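Coronin (Toxoplasma gondii, PDB 4OZU) probably binds actin filaments, as coronins generally do, the present chain being its WD40-repeat beta-propeller domain. Local coordinates at residues L27-K32 and L336-G341; C285-S290 and I314-F319. All coordinates share one frame; numbering follows the deposited sequence. Where two conformers were deposited one is given.

Interaction 1: residues L27-K32 and L336-G341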
loop_
_atom_site.group_PDB
_atom_site.type_symbol
_atom_site.label_atom_id
_atom_site.label_comp_id
_atom_site.label_asym_id
_atom_site.label_seq_id
_atom_site.Cartn_x
_atom_site.Cartn_y
_atom_site.Cartn_z
ATOM N N LEU A 27 -13.630 0.553 18.805
ATOM C CA LEU A 27 -12.674 -0.485 18.466
ATOM C C LEU A 27 -11.585 -0.548 19.531
ATOM O O LEU A 27 -11.477 0.345 20.362
ATOM C CB LEU A 27 -12.060 -0.216 17.094
ATOM C CG LEU A 27 -13.046 -0.008 15.939
ATOM C CD1 LEU A 27 -12.277 0.320 14.660
ATOM C CD2 LEU A 27 -13.929 -1.230 15.744
ATOM N N ARG A 28 -10.791 -1.615 19.495
ATOM C CA ARG A 28 -9.627 -1.776 20.362
ATOM C C ARG A 28 -8.398 -2.014 19.493
ATOM O O ARG A 28 -7.997 -3.157 19.271
ATOM C CB ARG A 28 -9.828 -2.940 21.333
ATOM C CG ARG A 28 -10.752 -2.635 22.506
ATOM C CD ARG A 28 -10.016 -1.927 23.637
ATOM N NE ARG A 28 -8.847 -2.681 24.092
ATOM C CZ ARG A 28 -8.869 -3.637 25.020
ATOM N NH1 ARG A 28 -10.004 -3.981 25.617
ATOM N NH2 ARG A 28 -7.744 -4.256 25.352
ATOM N N LEU A 29 -7.810 -0.931 18.999
ATOM C CA LEU A 29 -6.765 -1.022 17.982
ATOM C C LEU A 29 -5.360 -0.888 18.553
ATOM O O LEU A 29 -5.137 -0.193 19.544
ATOM C CB LEU A 29 -6.982 0.053 16.923
ATOM C CG LEU A 29 -8.333 -0.023 16.211
ATOM C CD1 LEU A 29 -8.534 1.192 15.326
ATOM C CD2 LEU A 29 -8.424 -1.307 15.400
ATOM N N SER A 30 -4.416 -1.559 17.904
ATOM C CA SER A 30 -3.012 -1.449 18.261
ATOM C C SER A 30 -2.465 -0.077 17.895
ATOM O O SER A 30 -2.883 0.525 16.902
ATOM C CB SER A 30 -2.200 -2.535 17.559
ATOM O OG SER A 30 -0.812 -2.275 17.654
ATOM N N THR A 31 -1.527 0.405 18.705
ATOM C CA THR A 31 -0.811 1.640 18.420
ATOM C C THR A 31 0.698 1.390 18.438
ATOM O O THR A 31 1.493 2.321 18.580
ATOM C CB THR A 31 -1.171 2.743 19.430
ATOM O OG1 THR A 31 -0.920 2.275 20.761
ATOM C CG2 THR A 31 -2.638 3.123 19.301
ATOM N N LYS A 32 1.083 0.126 18.284
ATOM C CA LYS A 32 2.492 -0.256 18.226
ATOM C C LYS A 32 3.164 0.301 16.976
ATOM O O LYS A 32 2.521 0.471 15.939
ATOM C CB LYS A 32 2.634 -1.778 18.256
ATOM C CG LYS A 32 2.271 -2.408 19.586
ATOM C CD LYS A 32 2.407 -3.922 19.542
ATOM C CE LYS A 32 2.351 -4.530 20.935
ATOM N NZ LYS A 32 2.702 -5.979 20.932
ATOM N N LEU A 336 -8.546 5.457 5.271
ATOM C CA LEU A 336 -9.048 5.056 6.576
ATOM C C LEU A 336 -7.960 5.417 7.565
ATOM O O LEU A 336 -6.862 4.870 7.514
ATOM C CB LEU A 336 -9.376 3.564 6.618
ATOM C CG LEU A 336 -10.413 3.129 5.580
ATOM C CD1 LEU A 336 -10.553 1.613 5.530
ATOM C CD2 LEU A 336 -11.755 3.778 5.892
ATOM N N LYS A 337 -8.273 6.368 8.433
ATOM C CA LYS A 337 -7.316 6.945 9.369
ATOM C C LYS A 337 -7.589 6.464 10.792
ATOM O O LYS A 337 -8.631 6.774 11.336
ATOM C CB LYS A 337 -7.409 8.475 9.305
ATOM C CG LYS A 337 -6.530 9.222 10.293
ATOM C CD LYS A 337 -6.983 10.669 10.420
ATOM C CE LYS A 337 -6.269 11.381 11.558
ATOM N NZ LYS A 337 -7.071 12.530 12.059
ATOM N N GLN A 338 -6.669 5.719 11.402
ATOM C CA GLN A 338 -6.832 5.364 12.815
ATOM C C GLN A 338 -6.544 6.574 13.688
ATOM O O GLN A 338 -5.482 7.197 13.578
ATOM C CB GLN A 338 -5.914 4.210 13.223
ATOM C CG GLN A 338 -5.994 3.837 14.703
ATOM C CD GLN A 338 -5.160 2.609 15.033
ATOM O OE1 GLN A 338 -4.894 1.773 14.161
ATOM N NE2 GLN A 338 -4.733 2.497 16.288
ATOM N N GLU A 339 -7.504 6.900 14.547
ATOM C CA GLU A 339 -7.345 7.947 15.539
ATOM C C GLU A 339 -7.307 7.302 16.916
ATOM O O GLU A 339 -8.223 6.574 17.291
ATOM C CB GLU A 339 -8.479 8.967 15.432
ATOM C CG GLU A 339 -8.495 9.685 14.096
ATOM C CD GLU A 339 -9.533 10.786 14.026
ATOM O OE1 GLU A 339 -10.556 10.688 14.736
ATOM O OE2 GLU A 339 -9.325 11.749 13.258
ATOM N N ASN A 340 -6.230 7.567 17.652
ATOM C CA ASN A 340 -5.966 6.925 18.935
ATOM C C ASN A 340 -6.033 5.405 18.802
ATOM O O ASN A 340 -5.459 4.851 17.867
ATOM C CB ASN A 340 -6.942 7.449 19.982
ATOM C CG ASN A 340 -6.912 8.957 20.078
ATOM O OD1 ASN A 340 -5.886 9.542 20.430
ATOM N ND2 ASN A 340 -8.026 9.598 19.746
ATOM N N GLY A 341 -6.727 4.734 19.718
ATOM C CA GLY A 341 -6.820 3.284 19.682
ATOM C C GLY A 341 -8.238 2.757 19.533
ATOM O O GLY A 341 -8.466 1.559 19.714
#
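The side-chain amide nitrogen of Gln338 is the hub where the loop 27-32 meets the turn that ends strand 331-339. Its two N-H groups are both spent on backbone carbonyls. One gives a nearly straight bond of 2.8 Å from NE2 to Ser30 O, the donor standing above the plane of that carbonyl; the other binds Asn340 O within its own turn, NE2 to O 2.9 Å, in the carbonyl plane. Both acceptors lie close to the amide plane, which fixes the rotation of the group. With CG anti to the backbone N (chi1 177°) and the chain extended, Gln338 slides past Leu29, and Leu29 CD1 packs 3.7 Å from Gln338 CG. Thr31 crosses Gln338 at about a right angle, its CG2 lying 3.6 Å from Asn340 O. One backbone bond completes the grip, Leu29 N to Gly341 O at 2.7 Å. Farther out, Asn316 ND2 binds Gln338 OE1, while Leu344 and Trp50 pack on Leu29. Ser30 OG accepts from the backbone N of Lys32, an ST turn that shapes the loop. The arrangement flanks the "Velcro" closure of the WD40 beta-propeller, in which strand 16-25 completes the sheet of the C-terminal strands.

Interaction 2: residues C285-S290 and I314-F319; sequences CGKGDS and IKNFCF
Cys285 and Phe317 face each other where strand 281-286 passes the segment 314-319. CB of Cys285 sits over one face of the Phe317 ring, offset toward its rim and 3.9 Å from the centroid, a CH-pi contact. Phe317 keeps CG in the crowded position between backbone N and carbonyl carbon (chi1 77°), and Cys285 SG, in the conformer described, meets the ring obliquely, 4.4 Å from its centroid. The same sulfur meets Phe319 differently, at the ring edge and in its plane, 3.9 Å from CE1; a disulfide of Cys285 with Cys292 has been seen in this protein. Beyond these rings, the type II turn from Gly286 to Asp289 docks on Ile314 through two backbone bonds: Gly288 N to Ile314 O at 2.6 Å, in the carbonyl plane, and Ile314 N to Asp289 O at 2.7 Å. Lys287, bent at chi3 (129°), runs past Lys315 O and crosses Asn316 obliquely, while Asn316 ND2 turns to Gln338. Asp289 carries a salt bridge to Arg245. The chemistry thus divides: two short, nearly straight backbone bonds set the turn, sulfur-aromatic and CH-pi packing covers the buried side, and the Lys287 ammonium, held by Ser36 O with Asn316 OD1 a weak second partner, is probably charged.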
loop_
_atom_site.group_PDB
_atom_site.type_symbol
_atom_site.label_atom_id
_atom_site.label_comp_id
_atom_site.label_asym_id
_atom_site.label_seq_id
_atom_site.Cartn_x
_atom_site.Cartn_y
_atom_site.Cartn_z
ATOM N N CYS A 285 1.819 10.423 3.470
ATOM C CA CYS A 285 1.233 10.348 4.798
ATOM C C CYS A 285 2.274 9.941 5.831
ATOM O O CYS A 285 2.956 8.931 5.664
ATOM C CB CYS A 285 0.082 9.341 4.799
ATOM S SG CYS A 285 -1.042 9.521 3.393
ATOM N N GLY A 286 2.391 10.730 6.893
ATOM C CA GLY A 286 3.275 10.396 7.995
ATOM C C GLY A 286 2.510 9.968 9.230
ATOM O O GLY A 286 1.629 10.686 9.702
ATOM N N LYS A 287 2.840 8.798 9.767
ATOM C CA LYS A 287 2.264 8.373 11.039
ATOM C C LYS A 287 2.667 9.360 12.123
ATOM O O LYS A 287 3.842 9.722 12.241
ATOM C CB LYS A 287 2.723 6.966 11.411
ATOM C CG LYS A 287 2.291 5.893 10.431
ATOM C CD LYS A 287 2.979 4.577 10.738
ATOM C CE LYS A 287 1.980 3.445 10.828
ATOM N NZ LYS A 287 2.613 2.178 11.275
ATOM N N GLY A 288 1.693 9.799 12.912
ATOM C CA GLY A 288 1.933 10.787 13.944
ATOM C C GLY A 288 1.617 12.202 13.490
ATOM O O GLY A 288 1.420 13.089 14.325
ATOM N N ASP A 289 1.575 12.416 12.177
ATOM C CA ASP A 289 1.184 13.705 11.611
ATOM C C ASP A 289 -0.328 13.850 11.681
ATOM O O ASP A 289 -1.052 12.860 11.585
ATOM C CB ASP A 289 1.642 13.850 10.153
ATOM C CG ASP A 289 3.153 13.954 10.008
ATOM O OD1 ASP A 289 3.844 14.158 11.031
ATOM O OD2 ASP A 289 3.646 13.861 8.865
ATOM N N SER A 290 -0.803 15.081 11.839
ATOM C CA SER A 290 -2.238 15.341 11.836
ATOM C C SER A 290 -2.738 15.755 10.448
ATOM O O SER A 290 -3.934 16.005 10.266
ATOM C CB SER A 290 -2.592 16.421 12.866
ATOM O OG SER A 290 -1.927 17.637 12.585
ATOM N N ILE A 314 -2.499 10.887 12.780
ATOM C CA ILE A 314 -2.707 9.603 12.125
ATOM C C ILE A 314 -1.881 8.552 12.859
ATOM O O ILE A 314 -0.655 8.658 12.910
ATOM C CB ILE A 314 -2.292 9.649 10.641
ATOM C CG1 ILE A 314 -2.987 10.804 9.916
ATOM C CG2 ILE A 314 -2.619 8.329 9.953
ATOM C CD1 ILE A 314 -2.334 11.163 8.597
ATOM N N LYS A 315 -2.535 7.552 13.444
ATOM C CA LYS A 315 -1.810 6.497 14.162
ATOM C C LYS A 315 -1.401 5.386 13.198
ATOM O O LYS A 315 -0.263 4.916 13.213
ATOM C CB LYS A 315 -2.661 5.921 15.292
ATOM C CG LYS A 315 -2.904 6.887 16.444
ATOM C CD LYS A 315 -1.616 7.235 17.172
ATOM C CE LYS A 315 -1.879 8.165 18.344
ATOM N NZ LYS A 315 -0.627 8.590 19.009
ATOM N N ASN A 316 -2.360 4.974 12.380
ATOM C CA ASN A 316 -2.154 4.034 11.289
ATOM C C ASN A 316 -3.113 4.420 10.177
ATOM O O ASN A 316 -4.053 5.184 10.399
ATOM C CB ASN A 316 -2.418 2.584 11.709
ATOM C CG ASN A 316 -1.423 2.065 12.727
ATOM O OD1 ASN A 316 -0.251 1.840 12.414
ATOM N ND2 ASN A 316 -1.895 1.834 13.945
ATOM N N PHE A 317 -2.903 3.889 8.983
ATOM C CA PHE A 317 -3.815 4.193 7.896
ATOM C C PHE A 317 -3.706 3.196 6.754
ATOM O O PHE A 317 -2.815 2.348 6.719
ATOM C CB PHE A 317 -3.545 5.599 7.365
ATOM C CG PHE A 317 -2.343 5.675 6.483
ATOM C CD1 PHE A 317 -1.075 5.818 7.022
ATOM C CD2 PHE A 317 -2.482 5.587 5.110
ATOM C CE1 PHE A 317 0.028 5.874 6.201
ATOM C CE2 PHE A 317 -1.378 5.636 4.290
ATOM C CZ PHE A 317 -0.129 5.784 4.832
ATOM N N CYS A 318 -4.647 3.311 5.827
ATOM C CA CYS A 318 -4.544 2.666 4.530
ATOM C C CYS A 318 -5.499 3.396 3.611
ATOM O O CYS A 318 -6.282 4.233 4.062
ATOM C CB CYS A 318 -4.884 1.175 4.594
ATOM S SG CYS A 318 -6.649 0.824 4.868
ATOM N N PHE A 319 -5.414 3.089 2.327
ATOM C CA PHE A 319 -6.364 3.592 1.347
ATOM C C PHE A 319 -7.144 2.412 0.795
ATOM O O PHE A 319 -6.633 1.293 0.771
ATOM C CB PHE A 319 -5.647 4.335 0.218
ATOM C CG PHE A 319 -5.224 5.730 0.579
ATOM C CD1 PHE A 319 -4.218 5.947 1.501
ATOM C CD2 PHE A 319 -5.825 6.822 -0.020
ATOM C CE1 PHE A 319 -3.824 7.228 1.825
ATOM C CE2 PHE A 319 -5.437 8.102 0.300
ATOM C CZ PHE A 319 -4.435 8.304 1.224
#

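How the interactions relate
From the N terminus, the chain runs through strand 16-25 into the loop 27-32, then around the propeller blades before strand 281-286 leads into the turn of interaction 2. A hairpin of two strands follows, and residues 314-319 return to that turn, closing a short loop of 23 intervening residues. Strand 331-339 comes next, and interaction 1 then closes a loop of 303 residues that encloses the shorter one. The two contacts lie about 10 Å apart between centres and meet where strand 317-319 pairs with strand 331-339 in one sheet. Interaction 2 thereby joins the preceding blade to this sheet, and interaction 1 joins the sheet to the loop after strand 16-25.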